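Local coordinates for DNA damage response protein Rtt109, putative (Neosartorya fumigata, PDB 5ZB9) that probably transfers the acetyl group of acetyl-CoA to lysine side chains of histone H3, in chromatin assembly and the DNA damage response, at residues 75-80 with 91-96. Residues are numbered along the deposited sequence; the frame is centred on the assembly and turned at random.
Sequences GIEVLV and VSKADS
Ser92 and Lys93 both face Glu77 in a classic beta bulge, within the antiparallel hairpin formed by strands 71-82 and 86-96 of the central sheet of this acetyltransferase. Backbone bonds set the register. Gly75 and Asp95 form a hydrogen-bonded pair, Gly75 N lying 2.9 Å from Asp95 O, and Glu77 N donates to Lys93 O. At the bulge Glu77 O takes Ser92 N at 3.0 Å and, weakly, Lys93 N at 3.4 Å; the extra residue moves the pairing of Val78 to Val91.

Apolar side chains occupy the face of Ile76, Val78, Val91 and Ala94, where branched Ile76 and Val78 pack against Phe119 of helix 111-127. Ile76 CG1, anti to its backbone N (chi1 176°), passes 4.3 Å from Val91 CG1 and 4.4 Å from Ala94 CB. The small Ala94 and, farther along the strand, Ser96 belong to the CoA site, which holds no CoA here.

Polar groups gather on the face of Glu77. Its extended chain runs beside that of Lys93, both long enough for opposite charges to meet beyond the backbone: OE2 forms a salt bridge with Lys93 NZ at 3.2 Å, weak as a hydrogen bond, while Tyr424 OH holds OE1. The bulge turns Ser92 toward the other strand, and its short side chain puts the hydroxyl at the carboxylate: Ser92 OG donates to Glu77 OE2 at 2.7 Å, on its anti side and 23° out of the carboxylate plane.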
loop_
_atom_site.group_PDB
_atom_site.type_symbol
_atom_site.label_atom_id
_atom_site.label_comp_id
_atom_site.label_asym_id
_atom_site.label_seq_id
_atom_site.Cartn_x
_atom_site.Cartn_y
_atom_site.Cartn_z
ATOM N N GLY A 75 -12.963 0.651 4.879
ATOM C CA GLY A 75 -12.711 0.379 3.479
ATOM C C GLY A 75 -11.238 0.552 3.163
ATOM O O GLY A 75 -10.616 1.536 3.576
ATOM N N ILE A 76 -10.665 -0.403 2.441
ATOM C CA ILE A 76 -9.267 -0.279 2.064
ATOM C C ILE A 76 -9.059 -0.711 0.621
ATOM O O ILE A 76 -9.472 -1.806 0.218
ATOM C CB ILE A 76 -8.347 -1.087 3.020
ATOM C CG1 ILE A 76 -6.901 -1.023 2.556
ATOM C CG2 ILE A 76 -8.815 -2.537 3.173
ATOM C CD1 ILE A 76 -5.938 -1.567 3.572
ATOM N N GLU A 77 -8.456 0.178 -0.169
ATOM C CA GLU A 77 -8.119 -0.149 -1.546
ATOM C C GLU A 77 -6.629 -0.399 -1.667
ATOM O O GLU A 77 -5.816 0.357 -1.140
ATOM C CB GLU A 77 -8.537 0.958 -2.513
ATOM C CG GLU A 77 -8.263 0.598 -3.977
ATOM C CD GLU A 77 -8.697 1.679 -4.960
ATOM O OE1 GLU A 77 -9.540 1.385 -5.838
ATOM O OE2 GLU A 77 -8.187 2.817 -4.870
ATOM N N VAL A 78 -6.278 -1.473 -2.360
ATOM C CA VAL A 78 -4.885 -1.818 -2.577
ATOM C C VAL A 78 -4.629 -2.093 -4.050
ATOM O O VAL A 78 -5.345 -2.879 -4.659
ATOM C CB VAL A 78 -4.483 -3.051 -1.776
ATOM C CG1 VAL A 78 -3.012 -3.318 -1.957
ATOM C CG2 VAL A 78 -4.835 -2.874 -0.300
ATOM N N LEU A 79 -3.616 -1.441 -4.617
ATOM C CA LEU A 79 -3.245 -1.668 -6.007
ATOM C C LEU A 79 -2.026 -2.576 -6.092
ATOM O O LEU A 79 -1.000 -2.313 -5.453
ATOM C CB LEU A 79 -2.960 -0.345 -6.710
ATOM C CG LEU A 79 -3.955 0.793 -6.465
ATOM C CD1 LEU A 79 -3.456 2.072 -7.135
ATOM C CD2 LEU A 79 -5.348 0.425 -6.956
ATOM N N VAL A 80 -2.133 -3.648 -6.873
ATOM C CA VAL A 80 -1.002 -4.545 -7.079
ATOM C C VAL A 80 -0.426 -4.327 -8.467
ATOM O O VAL A 80 -1.103 -4.548 -9.466
ATOM C CB VAL A 80 -1.393 -6.032 -6.916
ATOM C CG1 VAL A 80 -0.160 -6.921 -7.018
ATOM C CG2 VAL A 80 -2.100 -6.263 -5.592
ATOM N N VAL A 91 -1.005 0.642 -1.076
ATOM C CA VAL A 91 -2.261 1.048 -0.451
ATOM C C VAL A 91 -2.668 2.414 -0.994
ATOM O O VAL A 91 -1.939 3.389 -0.823
ATOM C CB VAL A 91 -2.140 1.121 1.082
ATOM C CG1 VAL A 91 -3.496 1.424 1.709
ATOM C CG2 VAL A 91 -1.547 -0.170 1.630
ATOM N N SER A 92 -3.817 2.490 -1.656
ATOM C CA SER A 92 -4.231 3.748 -2.255
ATOM C C SER A 92 -5.263 4.463 -1.402
ATOM O O SER A 92 -5.312 5.689 -1.385
ATOM C CB SER A 92 -4.782 3.522 -3.660
ATOM O OG SER A 92 -5.831 2.574 -3.645
ATOM N N LYS A 93 -6.076 3.697 -0.681
ATOM C CA LYS A 93 -7.163 4.261 0.120
ATOM C C LYS A 93 -7.393 3.448 1.385
ATOM O O LYS A 93 -7.297 2.219 1.375
ATOM C CB LYS A 93 -8.471 4.312 -0.690
ATOM C CG LYS A 93 -8.465 5.257 -1.878
ATOM C CD LYS A 93 -9.602 4.950 -2.858
ATOM C CE LYS A 93 -9.445 5.776 -4.129
ATOM N NZ LYS A 93 -10.223 5.234 -5.275
ATOM N N ALA A 94 -7.720 4.134 2.469
ATOM C CA ALA A 94 -8.086 3.469 3.710
ATOM C C ALA A 94 -8.830 4.450 4.590
ATOM O O ALA A 94 -8.265 5.444 5.029
ATOM C CB ALA A 94 -6.865 2.929 4.425
ATOM N N ASP A 95 -10.108 4.180 4.830
ATOM C CA ASP A 95 -10.915 5.059 5.658
ATOM C C ASP A 95 -11.849 4.250 6.531
ATOM O O ASP A 95 -12.140 3.093 6.234
ATOM C CB ASP A 95 -11.717 6.034 4.792
ATOM C CG ASP A 95 -11.898 7.398 5.458
ATOM O OD1 ASP A 95 -11.500 7.552 6.637
ATOM O OD2 ASP A 95 -12.440 8.313 4.797
ATOM N N SER A 96 -12.304 4.856 7.619
ATOM C CA SER A 96 -13.326 4.253 8.462
ATOM C C SER A 96 -14.566 5.116 8.376
ATOM O O SER A 96 -14.520 6.210 7.824
ATOM C CB SER A 96 -12.860 4.136 9.905
ATOM O OG SER A 96 -12.655 5.426 10.446
#